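Side-chain contacts in Non-ribosomal peptide synthetase (Methanobrevibacter ruminantium, PDB 6VTJ), which probably holds a peptidyl intermediate on its carrier domain's 4'-phosphopantetheine arm and releases it by NAD(P)H-dependent reduction in its reductase domain: residues A[52-57]-A[432-437]; A[260-265]-A[451-456]; A[349-354]-A[419-424]. One frame throughout, in Å; residues are numbered along the deposited sequence.

Contact 1: A[52-57]-A[432-437]; sequences LIIELL and GIITAD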
ATOM      1  N   LEU A  52     -10.099  -8.830 -19.265  1.00 38.89           N
ATOM      2  CA  LEU A  52      -9.201  -9.355 -20.285  1.00 40.87           C
ATOM      3  C   LEU A  52      -8.557 -10.658 -19.824  1.00 46.09           C
ATOM      4  O   LEU A  52      -8.545 -11.658 -20.557  1.00 46.57           O
ATOM      5  CB  LEU A  52      -8.133  -8.316 -20.631  1.00 42.34           C
ATOM      6  CG  LEU A  52      -7.040  -8.854 -21.550  1.00 46.49           C
ATOM      7  CD1 LEU A  52      -7.654  -9.281 -22.855  1.00 44.75           C
ATOM      8  CD2 LEU A  52      -5.997  -7.804 -21.797  1.00 42.32           C
ATOM      9  N   ILE A  53      -8.026 -10.664 -18.596  1.00 44.00           N
ATOM     10  CA  ILE A  53      -7.348 -11.857 -18.086  1.00 41.07           C
ATOM     11  C   ILE A  53      -8.332 -13.012 -17.965  1.00 41.11           C
ATOM     12  O   ILE A  53      -8.017 -14.154 -18.317  1.00 42.19           O
ATOM     13  CB  ILE A  53      -6.659 -11.567 -16.734  1.00 39.47           C
ATOM     14  CG1 ILE A  53      -5.458 -10.627 -16.901  1.00 42.18           C
ATOM     15  CG2 ILE A  53      -6.217 -12.868 -16.068  1.00 40.37           C
ATOM     16  CD1 ILE A  53      -4.283 -11.247 -17.641  1.00 43.74           C
ATOM     17  N   ILE A  54      -9.530 -12.740 -17.453  1.00 39.16           N
ATOM     18  CA  ILE A  54     -10.524 -13.800 -17.325  1.00 40.53           C
ATOM     19  C   ILE A  54     -10.856 -14.384 -18.693  1.00 42.00           C
ATOM     20  O   ILE A  54     -10.950 -15.604 -18.855  1.00 41.09           O
ATOM     21  CB  ILE A  54     -11.780 -13.271 -16.608  1.00 40.61           C
ATOM     22  CG1 ILE A  54     -11.441 -12.905 -15.162  1.00 42.01           C
ATOM     23  CG2 ILE A  54     -12.919 -14.305 -16.658  1.00 41.47           C
ATOM     24  CD1 ILE A  54     -12.474 -12.025 -14.502  1.00 41.15           C
ATOM     25  N   GLU A  55     -10.997 -13.526 -19.708  1.00 41.34           N
ATOM     26  CA  GLU A  55     -11.321 -14.020 -21.043  1.00 42.94           C
ATOM     27  C   GLU A  55     -10.193 -14.871 -21.613  1.00 40.86           C
ATOM     28  O   GLU A  55     -10.451 -15.920 -22.213  1.00 42.82           O
ATOM     29  CB  GLU A  55     -11.634 -12.856 -21.980  1.00 42.58           C
ATOM     30  CG  GLU A  55     -13.057 -12.379 -21.890  1.00 44.20           C
ATOM     31  CD  GLU A  55     -14.075 -13.501 -22.099  1.00 51.23           C
ATOM     32  OE1 GLU A  55     -13.835 -14.380 -22.957  1.00 48.02           O
ATOM     33  OE2 GLU A  55     -15.112 -13.501 -21.394  1.00 49.09           O
ATOM     34  N   LEU A  56      -8.937 -14.445 -21.433  1.00 36.13           N
ATOM     35  CA  LEU A  56      -7.816 -15.268 -21.892  1.00 36.32           C
ATOM     36  C   LEU A  56      -7.742 -16.599 -21.148  1.00 44.50           C
ATOM     37  O   LEU A  56      -7.325 -17.609 -21.729  1.00 43.96           O
ATOM     38  CB  LEU A  56      -6.495 -14.518 -21.737  1.00 37.37           C
ATOM     39  CG  LEU A  56      -6.295 -13.304 -22.639  1.00 35.51           C
ATOM     40  CD1 LEU A  56      -5.237 -12.371 -22.073  1.00 35.43           C
ATOM     41  CD2 LEU A  56      -5.949 -13.754 -24.064  1.00 36.76           C
ATOM     42  N   LEU A  57      -8.113 -16.618 -19.858  1.00 44.19           N
ATOM     43  CA  LEU A  57      -8.127 -17.873 -19.107  1.00 40.22           C
ATOM     44  C   LEU A  57      -9.256 -18.777 -19.581  1.00 45.38           C
ATOM     45  O   LEU A  57      -9.111 -20.007 -19.598  1.00 44.67           O
ATOM     46  CB  LEU A  57      -8.265 -17.601 -17.606  1.00 43.49           C
ATOM     47  CG  LEU A  57      -7.170 -16.870 -16.805  1.00 47.06           C
ATOM     48  CD1 LEU A  57      -7.665 -16.571 -15.384  1.00 37.83           C
ATOM     49  CD2 LEU A  57      -5.850 -17.655 -16.771  1.00 39.90           C
ATOM     50  N   GLY A 432     -11.580 -10.365  -7.818  1.00 40.83           N
ATOM     51  CA  GLY A 432     -10.786 -10.164  -6.628  1.00 40.16           C
ATOM     52  C   GLY A 432      -9.452 -10.851  -6.759  1.00 41.78           C
ATOM     53  O   GLY A 432      -8.420 -10.177  -6.906  1.00 45.66           O
ATOM     54  N   ILE A 433      -9.462 -12.186  -6.815  1.00 37.98           N
ATOM     55  CA  ILE A 433      -8.173 -12.863  -6.786  1.00 37.27           C
ATOM     56  C   ILE A 433      -7.398 -12.564  -8.063  1.00 42.15           C
ATOM     57  O   ILE A 433      -6.158 -12.535  -8.047  1.00 40.76           O
ATOM     58  CB  ILE A 433      -8.335 -14.375  -6.549  1.00 40.44           C
ATOM     59  CG1 ILE A 433      -9.272 -14.997  -7.580  1.00 37.21           C
ATOM     60  CG2 ILE A 433      -8.843 -14.641  -5.151  1.00 40.22           C
ATOM     61  CD1 ILE A 433      -9.324 -16.493  -7.481  1.00 39.96           C
ATOM     62  N   ILE A 434      -8.097 -12.264  -9.164  1.00 34.60           N
ATOM     63  CA  ILE A 434      -7.388 -11.964 -10.403  1.00 39.55           C
ATOM     64  C   ILE A 434      -6.638 -10.650 -10.271  1.00 42.06           C
ATOM     65  O   ILE A 434      -5.473 -10.549 -10.681  1.00 42.83           O
ATOM     66  CB  ILE A 434      -8.344 -11.939 -11.616  1.00 38.99           C
ATOM     67  CG1 ILE A 434      -8.798 -13.353 -12.001  1.00 35.04           C
ATOM     68  CG2 ILE A 434      -7.660 -11.320 -12.795  1.00 35.21           C
ATOM     69  CD1 ILE A 434      -7.668 -14.361 -12.144  1.00 36.03           C
ATOM     70  N   THR A 435      -7.282  -9.615  -9.696  1.00 40.06           N
ATOM     71  CA  THR A 435      -6.565  -8.343  -9.639  1.00 40.65           C
ATOM     72  C   THR A 435      -5.465  -8.378  -8.593  1.00 43.69           C
ATOM     73  O   THR A 435      -4.630  -7.462  -8.557  1.00 42.47           O
ATOM     74  CB  THR A 435      -7.497  -7.152  -9.367  1.00 36.71           C
ATOM     75  OG1 THR A 435      -8.170  -7.331  -8.122  1.00 43.22           O
ATOM     76  CG2 THR A 435      -8.524  -6.977 -10.489  1.00 42.64           C
ATOM     77  N   ALA A 436      -5.439  -9.425  -7.773  1.00 39.40           N
ATOM     78  CA  ALA A 436      -4.364  -9.699  -6.837  1.00 42.37           C
ATOM     79  C   ALA A 436      -3.279 -10.578  -7.438  1.00 47.83           C
ATOM     80  O   ALA A 436      -2.491 -11.165  -6.685  1.00 49.71           O
ATOM     81  CB  ALA A 436      -4.928 -10.351  -5.575  1.00 39.75           C
ATOM     82  N   ASP A 437      -3.242 -10.702  -8.771  1.00 46.23           N
ATOM     83  CA  ASP A 437      -2.227 -11.459  -9.509  1.00 41.70           C
ATOM     84  C   ASP A 437      -2.292 -12.961  -9.235  1.00 45.27           C
ATOM     85  O   ASP A 437      -1.283 -13.665  -9.384  1.00 47.04           O
ATOM     86  CB  ASP A 437      -0.818 -10.930  -9.211  1.00 44.67           C
ATOM     87  CG  ASP A 437       0.046 -10.800 -10.456  1.00 46.99           C
ATOM     88  OD1 ASP A 437      -0.470 -10.917 -11.593  1.00 45.74           O
ATOM     89  OD2 ASP A 437       1.258 -10.574 -10.284  1.00 46.39           O
TER
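Ile-434 is a single bump pressed into a hollow that helix 46-58 forms with Ile-53, Ile-54 and Leu-57. Ser-50 closes the fourth corner, so the spacing 50, 53, 54, 57 makes this a knobs-into-holes fit. The two branches of the knob divide three walls between them. CG2 of Ile-434, the branch opposite the backbone N, sits 3.9 Å from Ile-53 CG2. Its other branch goes to the far walls: Ile-434 CG1 lies 4.1 Å from Ile-54 CG1, and a bend at chi2 (-50°) turns CD1 tip to tip with Leu-57 CD1 at 3.9 Å. Ile-53 offers CB and CG2, while its longer branch leads away and the residue also packs on Ile-68 of helix 65-70. Ile-54 lies at an angle across the knob. Shortening Ile-434 to an alanine is likely to leave Ile-53, Ile-54 and Leu-57 facing a gap where its branches had been. Just beyond the knob, Thr-435 touches the 4'-phosphopantetheine and Asp-437 ends the short helix in a Schellman motif, its OD1 accepting from Asp-66 N. The join between carrier helix and reductase chain is thus aliphatic at this point: it is buried and held by shape, and directional bonding is left to the polar residues around it.

Contact 2: A[260-265]-A[451-456]; sequences SVLSSY and ENVEIE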
ATOM      1  N   SER A 260       6.023  -4.452   2.695  1.00 28.25           N
ATOM      2  CA  SER A 260       6.256  -5.232   1.486  1.00 28.60           C
ATOM      3  C   SER A 260       7.610  -4.964   0.840  1.00 32.62           C
ATOM      4  O   SER A 260       7.937  -5.654  -0.129  1.00 26.27           O
ATOM      5  CB  SER A 260       5.164  -4.958   0.449  1.00 27.55           C
ATOM      6  OG  SER A 260       3.900  -5.358   0.955  1.00 31.29           O
ATOM      7  N   VAL A 261       8.397  -3.993   1.327  1.00 29.88           N
ATOM      8  CA  VAL A 261       9.728  -3.829   0.749  1.00 26.51           C
ATOM      9  C   VAL A 261      10.596  -5.025   1.080  1.00 28.29           C
ATOM     10  O   VAL A 261      11.496  -5.357   0.309  1.00 26.88           O
ATOM     11  CB  VAL A 261      10.424  -2.515   1.165  1.00 29.68           C
ATOM     12  CG1 VAL A 261       9.637  -1.304   0.688  1.00 30.16           C
ATOM     13  CG2 VAL A 261      10.681  -2.476   2.660  1.00 29.30           C
ATOM     14  N   LEU A 262      10.345  -5.702   2.211  1.00 28.78           N
ATOM     15  CA  LEU A 262      10.928  -7.022   2.465  1.00 25.65           C
ATOM     16  C   LEU A 262      10.093  -8.048   1.697  1.00 31.86           C
ATOM     17  O   LEU A 262       9.244  -8.757   2.239  1.00 31.10           O
ATOM     18  CB  LEU A 262      10.972  -7.320   3.953  1.00 27.06           C
ATOM     19  CG  LEU A 262      11.519  -6.161   4.778  1.00 26.62           C
ATOM     20  CD1 LEU A 262      11.550  -6.526   6.243  1.00 27.35           C
ATOM     21  CD2 LEU A 262      12.916  -5.725   4.297  1.00 27.66           C
ATOM     22  N   SER A 263      10.332  -8.112   0.390  1.00 32.91           N
ATOM     23  CA  SER A 263       9.359  -8.703  -0.516  1.00 31.81           C
ATOM     24  C   SER A 263       9.516 -10.203  -0.705  1.00 32.44           C
ATOM     25  O   SER A 263       8.546 -10.854  -1.093  1.00 34.43           O
ATOM     26  CB  SER A 263       9.444  -8.026  -1.884  1.00 31.88           C
ATOM     27  OG  SER A 263      10.761  -8.133  -2.411  1.00 32.53           O
ATOM     28  N   SER A 264      10.693 -10.766  -0.457  1.00 33.10           N
ATOM     29  CA  SER A 264      10.970 -12.143  -0.842  1.00 33.83           C
ATOM     30  C   SER A 264      12.315 -12.533  -0.261  1.00 34.34           C
ATOM     31  O   SER A 264      13.055 -11.687   0.241  1.00 32.10           O
ATOM     32  CB  SER A 264      11.017 -12.302  -2.354  1.00 34.56           C
ATOM     33  OG  SER A 264      12.223 -11.738  -2.857  1.00 34.89           O
ATOM     34  N   TYR A 265      12.641 -13.823  -0.370  1.00 38.25           N
ATOM     35  CA  TYR A 265      14.021 -14.240  -0.167  1.00 38.37           C
ATOM     36  C   TYR A 265      14.910 -13.561  -1.198  1.00 35.52           C
ATOM     37  O   TYR A 265      14.448 -13.115  -2.253  1.00 32.20           O
ATOM     38  CB  TYR A 265      14.166 -15.758  -0.283  1.00 38.80           C
ATOM     39  CG  TYR A 265      13.544 -16.534   0.854  1.00 36.37           C
ATOM     40  CD1 TYR A 265      14.061 -16.461   2.137  1.00 42.22           C
ATOM     41  CD2 TYR A 265      12.454 -17.362   0.635  1.00 38.73           C
ATOM     42  CE1 TYR A 265      13.496 -17.179   3.181  1.00 38.68           C
ATOM     43  CE2 TYR A 265      11.883 -18.078   1.663  1.00 39.50           C
ATOM     44  CZ  TYR A 265      12.410 -17.984   2.933  1.00 43.76           C
ATOM     45  OH  TYR A 265      11.838 -18.706   3.953  1.00 46.52           O
ATOM     46  N   GLU A 451       6.475 -15.463   6.667  1.00 42.29           N
ATOM     47  CA  GLU A 451       6.561 -15.915   8.053  1.00 44.36           C
ATOM     48  C   GLU A 451       7.869 -15.516   8.723  1.00 43.19           C
ATOM     49  O   GLU A 451       7.955 -15.555   9.957  1.00 43.83           O
ATOM     50  CB  GLU A 451       6.406 -17.437   8.131  1.00 43.72           C
ATOM     51  N   ASN A 452       8.884 -15.132   7.946  1.00 41.05           N
ATOM     52  CA  ASN A 452      10.208 -14.828   8.464  1.00 39.70           C
ATOM     53  C   ASN A 452      10.442 -13.340   8.671  1.00 36.71           C
ATOM     54  O   ASN A 452      11.533 -12.956   9.107  1.00 35.14           O
ATOM     55  CB  ASN A 452      11.282 -15.390   7.532  1.00 43.16           C
ATOM     56  CG  ASN A 452      11.269 -16.901   7.487  1.00 48.48           C
ATOM     57  OD1 ASN A 452      10.758 -17.492   6.534  1.00 48.38           O
ATOM     58  ND2 ASN A 452      11.807 -17.540   8.535  1.00 37.93           N
ATOM     59  N   VAL A 453       9.456 -12.495   8.375  1.00 32.30           N
ATOM     60  CA  VAL A 453       9.601 -11.079   8.673  1.00 30.62           C
ATOM     61  C   VAL A 453       9.431 -10.867  10.170  1.00 33.79           C
ATOM     62  O   VAL A 453       8.428 -11.292  10.756  1.00 31.91           O
ATOM     63  CB  VAL A 453       8.573 -10.260   7.886  1.00 33.29           C
ATOM     64  CG1 VAL A 453       8.531  -8.842   8.418  1.00 32.57           C
ATOM     65  CG2 VAL A 453       8.917 -10.279   6.424  1.00 31.75           C
ATOM     66  N   GLU A 454      10.408 -10.220  10.800  1.00 31.62           N
ATOM     67  CA  GLU A 454      10.298  -9.943  12.223  1.00 30.92           C
ATOM     68  C   GLU A 454       9.847  -8.519  12.500  1.00 32.62           C
ATOM     69  O   GLU A 454      10.309  -7.562  11.863  1.00 30.30           O
ATOM     70  CB  GLU A 454      11.605 -10.228  12.948  1.00 34.40           C
ATOM     71  CG  GLU A 454      12.244 -11.519  12.494  1.00 41.54           C
ATOM     72  CD  GLU A 454      13.548 -11.787  13.198  1.00 50.89           C
ATOM     73  OE1 GLU A 454      14.628 -11.740  12.547  1.00 54.53           O
ATOM     74  OE2 GLU A 454      13.485 -12.030  14.425  1.00 60.48           O
ATOM     75  N   ILE A 455       8.939  -8.404  13.473  1.00 28.45           N
ATOM     76  CA  ILE A 455       8.394  -7.130  13.928  1.00 27.67           C
ATOM     77  C   ILE A 455       8.507  -6.972  15.434  1.00 29.80           C
ATOM     78  O   ILE A 455       8.054  -5.961  15.988  1.00 27.27           O
ATOM     79  CB  ILE A 455       6.921  -6.971  13.484  1.00 27.83           C
ATOM     80  CG1 ILE A 455       6.023  -7.946  14.252  1.00 28.31           C
ATOM     81  CG2 ILE A 455       6.729  -7.205  11.987  1.00 25.12           C
ATOM     82  CD1 ILE A 455       4.562  -7.624  14.063  1.00 28.88           C
ATOM     83  N   GLU A 456       9.128  -7.935  16.122  1.00 27.97           N
ATOM     84  CA  GLU A 456       9.113  -7.957  17.579  1.00 26.41           C
ATOM     85  C   GLU A 456       9.777  -6.721  18.166  1.00 30.01           C
ATOM     86  O   GLU A 456       9.290  -6.163  19.160  1.00 28.86           O
ATOM     87  CB  GLU A 456       9.788  -9.236  18.095  1.00 28.17           C
TER
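With chi1 at 168°, Val-453 holds its CG2 methyl opposite its own carbonyl carbon, and this sends CG2 toward the other chain, where it meets Leu-262 CB at 4.4 Å, a loose aliphatic touch. Tyr-265 likewise has CG opposite its own carbonyl carbon, which swings its ring toward Asn-452. Leu-262 belongs to the loop that follows strand 252-258 of the large, mostly parallel sheet, in the Rossmann-type fold expected of this NADP-binding family. It is the centre of an inverse gamma turn, and this kink in the chain turns its side chain toward the segment 451-456, which leads into helix 456-464. Behind the pair, Leu-262 also rests on Arg-317 and on His-387, two neighbouring strands' residues, and Glu-454 O takes a hydrogen bond from His-387 ND1. The loop thus packs on strand 385-388 and the incoming chain is hydrogen-bonded to it, with the leucine and valine touching loosely between them.

Farther out, at the exposed edge of the contact, Tyr-265 leans over to Asn-452. The hydroxyl at the end of the ring is the part that arrives, with Tyr-265 OH 3.0 Å from Asn-452 OD1 as modelled, though which end of the amide faces the hydroxyl is uncertain; ring and amide planes are turned 51° from each other, and the side chains pass at a slant. Phe-449 meets the same ring edge-to-face, which should limit how freely the tyrosine swings. The backbone beneath it is braced as well. Ser-264 OG accepts from Asp-287 N and gives its own proton to Tyr-265 O over 2.7 Å, approaching 29° off the carbonyl plane.

Contact 3: A[349-354]-A[419-424]; sequences LGAMNP and KQIYEQ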
ATOM      1  N   LEU A 349     -17.358 -17.463  -4.431  1.00 30.68           N
ATOM      2  CA  LEU A 349     -17.201 -18.888  -4.668  1.00 33.76           C
ATOM      3  C   LEU A 349     -17.731 -19.726  -3.515  1.00 31.73           C
ATOM      4  O   LEU A 349     -18.029 -20.904  -3.711  1.00 36.75           O
ATOM      5  CB  LEU A 349     -15.731 -19.228  -4.912  1.00 33.32           C
ATOM      6  CG  LEU A 349     -14.933 -18.369  -5.893  1.00 37.88           C
ATOM      7  CD1 LEU A 349     -13.543 -18.943  -6.151  1.00 36.43           C
ATOM      8  CD2 LEU A 349     -15.697 -18.231  -7.200  1.00 40.88           C
ATOM      9  N   GLY A 350     -17.871 -19.152  -2.327  1.00 32.54           N
ATOM     10  CA  GLY A 350     -18.222 -19.953  -1.162  1.00 31.60           C
ATOM     11  C   GLY A 350     -17.182 -20.984  -0.766  1.00 29.63           C
ATOM     12  O   GLY A 350     -17.525 -21.974  -0.123  1.00 33.94           O
ATOM     13  N   ALA A 351     -15.914 -20.778  -1.122  1.00 30.54           N
ATOM     14  CA  ALA A 351     -14.898 -21.777  -0.812  1.00 33.00           C
ATOM     15  C   ALA A 351     -13.516 -21.146  -0.827  1.00 28.98           C
ATOM     16  O   ALA A 351     -13.293 -20.100  -1.436  1.00 32.23           O
ATOM     17  CB  ALA A 351     -14.947 -22.952  -1.796  1.00 29.87           C
ATOM     18  N   MET A 352     -12.595 -21.797  -0.124  1.00 34.18           N
ATOM     19  CA  MET A 352     -11.169 -21.503  -0.183  1.00 30.99           C
ATOM     20  C   MET A 352     -10.421 -22.816  -0.026  1.00 31.66           C
ATOM     21  O   MET A 352     -10.894 -23.722   0.665  1.00 32.06           O
ATOM     22  CB  MET A 352     -10.748 -20.527   0.916  1.00 31.14           C
ATOM     23  CG  MET A 352     -11.285 -20.894   2.311  1.00 32.74           C
ATOM     24  SD  MET A 352     -10.711 -19.742   3.576  1.00 30.50           S
ATOM     25  CE  MET A 352     -11.494 -20.493   5.011  1.00 22.17           C
ATOM     26  N   ASN A 353      -9.253 -22.925  -0.658  1.00 29.76           N
ATOM     27  CA  ASN A 353      -8.453 -24.136  -0.494  1.00 32.66           C
ATOM     28  C   ASN A 353      -7.629 -24.024   0.791  1.00 33.68           C
ATOM     29  O   ASN A 353      -7.685 -23.005   1.485  1.00 26.85           O
ATOM     30  CB  ASN A 353      -7.640 -24.394  -1.769  1.00 31.26           C
ATOM     31  CG  ASN A 353      -6.430 -23.489  -1.930  1.00 33.90           C
ATOM     32  OD1 ASN A 353      -5.708 -23.176  -0.984  1.00 34.60           O
ATOM     33  ND2 ASN A 353      -6.188 -23.093  -3.168  1.00 36.54           N
ATOM     34  N   PRO A 354      -6.891 -25.078   1.178  1.00 31.71           N
ATOM     35  CA  PRO A 354      -6.216 -25.022   2.483  1.00 33.30           C
ATOM     36  C   PRO A 354      -5.099 -23.992   2.553  1.00 30.55           C
ATOM     37  O   PRO A 354      -4.916 -23.384   3.614  1.00 31.67           O
ATOM     38  CB  PRO A 354      -5.685 -26.452   2.676  1.00 32.88           C
ATOM     39  CG  PRO A 354      -6.559 -27.295   1.843  1.00 33.43           C
ATOM     40  CD  PRO A 354      -6.880 -26.450   0.635  1.00 32.97           C
ATOM     41  N   LYS A 419     -10.314 -26.091  -7.284  1.00 37.57           N
ATOM     42  CA  LYS A 419     -10.065 -25.906  -8.706  1.00 38.68           C
ATOM     43  C   LYS A 419     -11.362 -26.062  -9.491  1.00 42.49           C
ATOM     44  O   LYS A 419     -11.662 -25.264 -10.379  1.00 43.23           O
ATOM     45  CB  LYS A 419      -9.023 -26.909  -9.205  1.00 41.45           C
ATOM     46  CG  LYS A 419      -8.348 -26.508 -10.507  1.00 46.93           C
ATOM     47  CD  LYS A 419      -7.582 -27.672 -11.113  1.00 53.32           C
ATOM     48  CE  LYS A 419      -8.502 -28.590 -11.900  1.00 54.86           C
ATOM     49  NZ  LYS A 419      -7.887 -29.925 -12.136  1.00 57.19           N
ATOM     50  N   GLN A 420     -12.128 -27.093  -9.154  1.00 42.50           N
ATOM     51  CA  GLN A 420     -13.398 -27.352  -9.820  1.00 43.18           C
ATOM     52  C   GLN A 420     -14.324 -26.154  -9.661  1.00 42.59           C
ATOM     53  O   GLN A 420     -14.993 -25.742 -10.609  1.00 41.31           O
ATOM     54  CB  GLN A 420     -14.057 -28.609  -9.250  1.00 43.53           C
ATOM     55  CG  GLN A 420     -13.553 -29.907  -9.861  1.00 53.02           C
ATOM     56  CD  GLN A 420     -14.103 -31.133  -9.160  1.00 59.01           C
ATOM     57  OE1 GLN A 420     -15.242 -31.139  -8.695  1.00 60.22           O
ATOM     58  NE2 GLN A 420     -13.291 -32.181  -9.079  1.00 57.66           N
ATOM     59  N   ILE A 421     -14.357 -25.597  -8.455  1.00 39.09           N
ATOM     60  CA  ILE A 421     -15.192 -24.439  -8.168  1.00 41.17           C
ATOM     61  C   ILE A 421     -14.659 -23.215  -8.900  1.00 40.11           C
ATOM     62  O   ILE A 421     -15.427 -22.392  -9.400  1.00 39.94           O
ATOM     63  CB  ILE A 421     -15.249 -24.142  -6.659  1.00 35.33           C
ATOM     64  CG1 ILE A 421     -15.809 -25.346  -5.898  1.00 38.26           C
ATOM     65  CG2 ILE A 421     -16.088 -22.902  -6.391  1.00 41.36           C
ATOM     66  CD1 ILE A 421     -15.947 -25.118  -4.409  1.00 31.25           C
ATOM     67  N   TYR A 422     -13.336 -23.103  -8.962  1.00 38.86           N
ATOM     68  CA  TYR A 422     -12.693 -21.985  -9.639  1.00 37.42           C
ATOM     69  C   TYR A 422     -12.966 -22.049 -11.136  1.00 45.63           C
ATOM     70  O   TYR A 422     -13.295 -21.042 -11.762  1.00 42.83           O
ATOM     71  CB  TYR A 422     -11.185 -21.994  -9.377  1.00 41.82           C
ATOM     72  CG  TYR A 422     -10.395 -21.113 -10.319  1.00 45.21           C
ATOM     73  CD1 TYR A 422     -10.282 -19.747 -10.093  1.00 47.54           C
ATOM     74  CD2 TYR A 422      -9.762 -21.648 -11.434  1.00 45.54           C
ATOM     75  CE1 TYR A 422      -9.561 -18.939 -10.952  1.00 53.39           C
ATOM     76  CE2 TYR A 422      -9.039 -20.846 -12.297  1.00 45.39           C
ATOM     77  CZ  TYR A 422      -8.941 -19.494 -12.051  1.00 53.78           C
ATOM     78  OH  TYR A 422      -8.223 -18.692 -12.908  1.00 58.63           O
ATOM     79  N   GLU A 423     -12.831 -23.244 -11.704  1.00 43.65           N
ATOM     80  CA  GLU A 423     -13.071 -23.444 -13.127  1.00 46.52           C
ATOM     81  C   GLU A 423     -14.500 -23.047 -13.476  1.00 43.08           C
ATOM     82  O   GLU A 423     -14.749 -22.421 -14.506  1.00 41.81           O
ATOM     83  CB  GLU A 423     -12.819 -24.902 -13.514  1.00 45.82           C
ATOM     84  CG  GLU A 423     -11.459 -25.149 -14.147  1.00 47.69           C
ATOM     85  CD  GLU A 423     -10.992 -26.583 -13.982  1.00 54.71           C
ATOM     86  OE1 GLU A 423     -11.854 -27.482 -13.873  1.00 61.28           O
ATOM     87  OE2 GLU A 423      -9.765 -26.811 -13.961  1.00 57.73           O
ATOM     88  N   GLN A 424     -15.436 -23.415 -12.607  1.00 38.19           N
ATOM     89  CA  GLN A 424     -16.839 -23.094 -12.814  1.00 39.45           C
ATOM     90  C   GLN A 424     -17.162 -21.617 -12.580  1.00 41.90           C
ATOM     91  O   GLN A 424     -18.324 -21.226 -12.737  1.00 46.25           O
ATOM     92  CB  GLN A 424     -17.713 -23.967 -11.904  1.00 38.11           C
ATOM     93  CG  GLN A 424     -17.672 -25.456 -12.236  1.00 42.18           C
TER
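Ile-421 extends its longer branch over Ala-351, bringing CD1 to 3.5 Å from Ala-351 CB, a close methyl-to-methyl fit. The straight chain (chi2 -178°) gives CD1 its reach, while CG2 branches off to meet Leu-349. There it finds the side-chain root rather than its tip: Ile-421 CG2 is 4.0 Å from Leu-349 CB and 3.9 Å from Leu-349 O. One isoleucine thus straddles the bend between a helix end and a strand. That bend is a Schellman motif: helix 338-349 closes with Gly-350 at positive phi (64°), and the chain enters strand 351-352 directly. This strand pairs in parallel with strand 411-412, whose chain runs on into helix 415-423. The helix carrying Ile-421 lies against one face of the two-stranded sheet: Ala-351 points toward it, whereas Met-352 points the other way and packs on His-396 and Val-400 of helix 396-403. The small methyl of Ala-351 is consistent with the close approach of the helix. Past the strand, Asn-353 serves as N-cap of the next helix, its OD1 accepting from Met-356 N, and the same side chain rests on Phe-415 and Phe-418.

Overall arrangement
Contact 1 is the most deeply buried of the three and joins carrier to reductase; contacts 2 and 3 lie within the reductase region, each only partly buried. Contacts 1 and 3 adjoin: helices 415-423 and 431-435 follow one another, and Tyr-422 OH comes to 3.3 Å from Leu-57 CD1, so both helices face the carrier helix 46-58. Contact 2 stands apart, its nearest atoms about 12 Å from contact 1 and about 14 Å from contact 3, beside the large sheet. The chemistry follows the setting. Contact 1, helix on helix, and contact 3, helix on a helix end and strand, rely on aliphatic branches; contact 2, between loops, sets one aliphatic touch beside a polar, exposed pair.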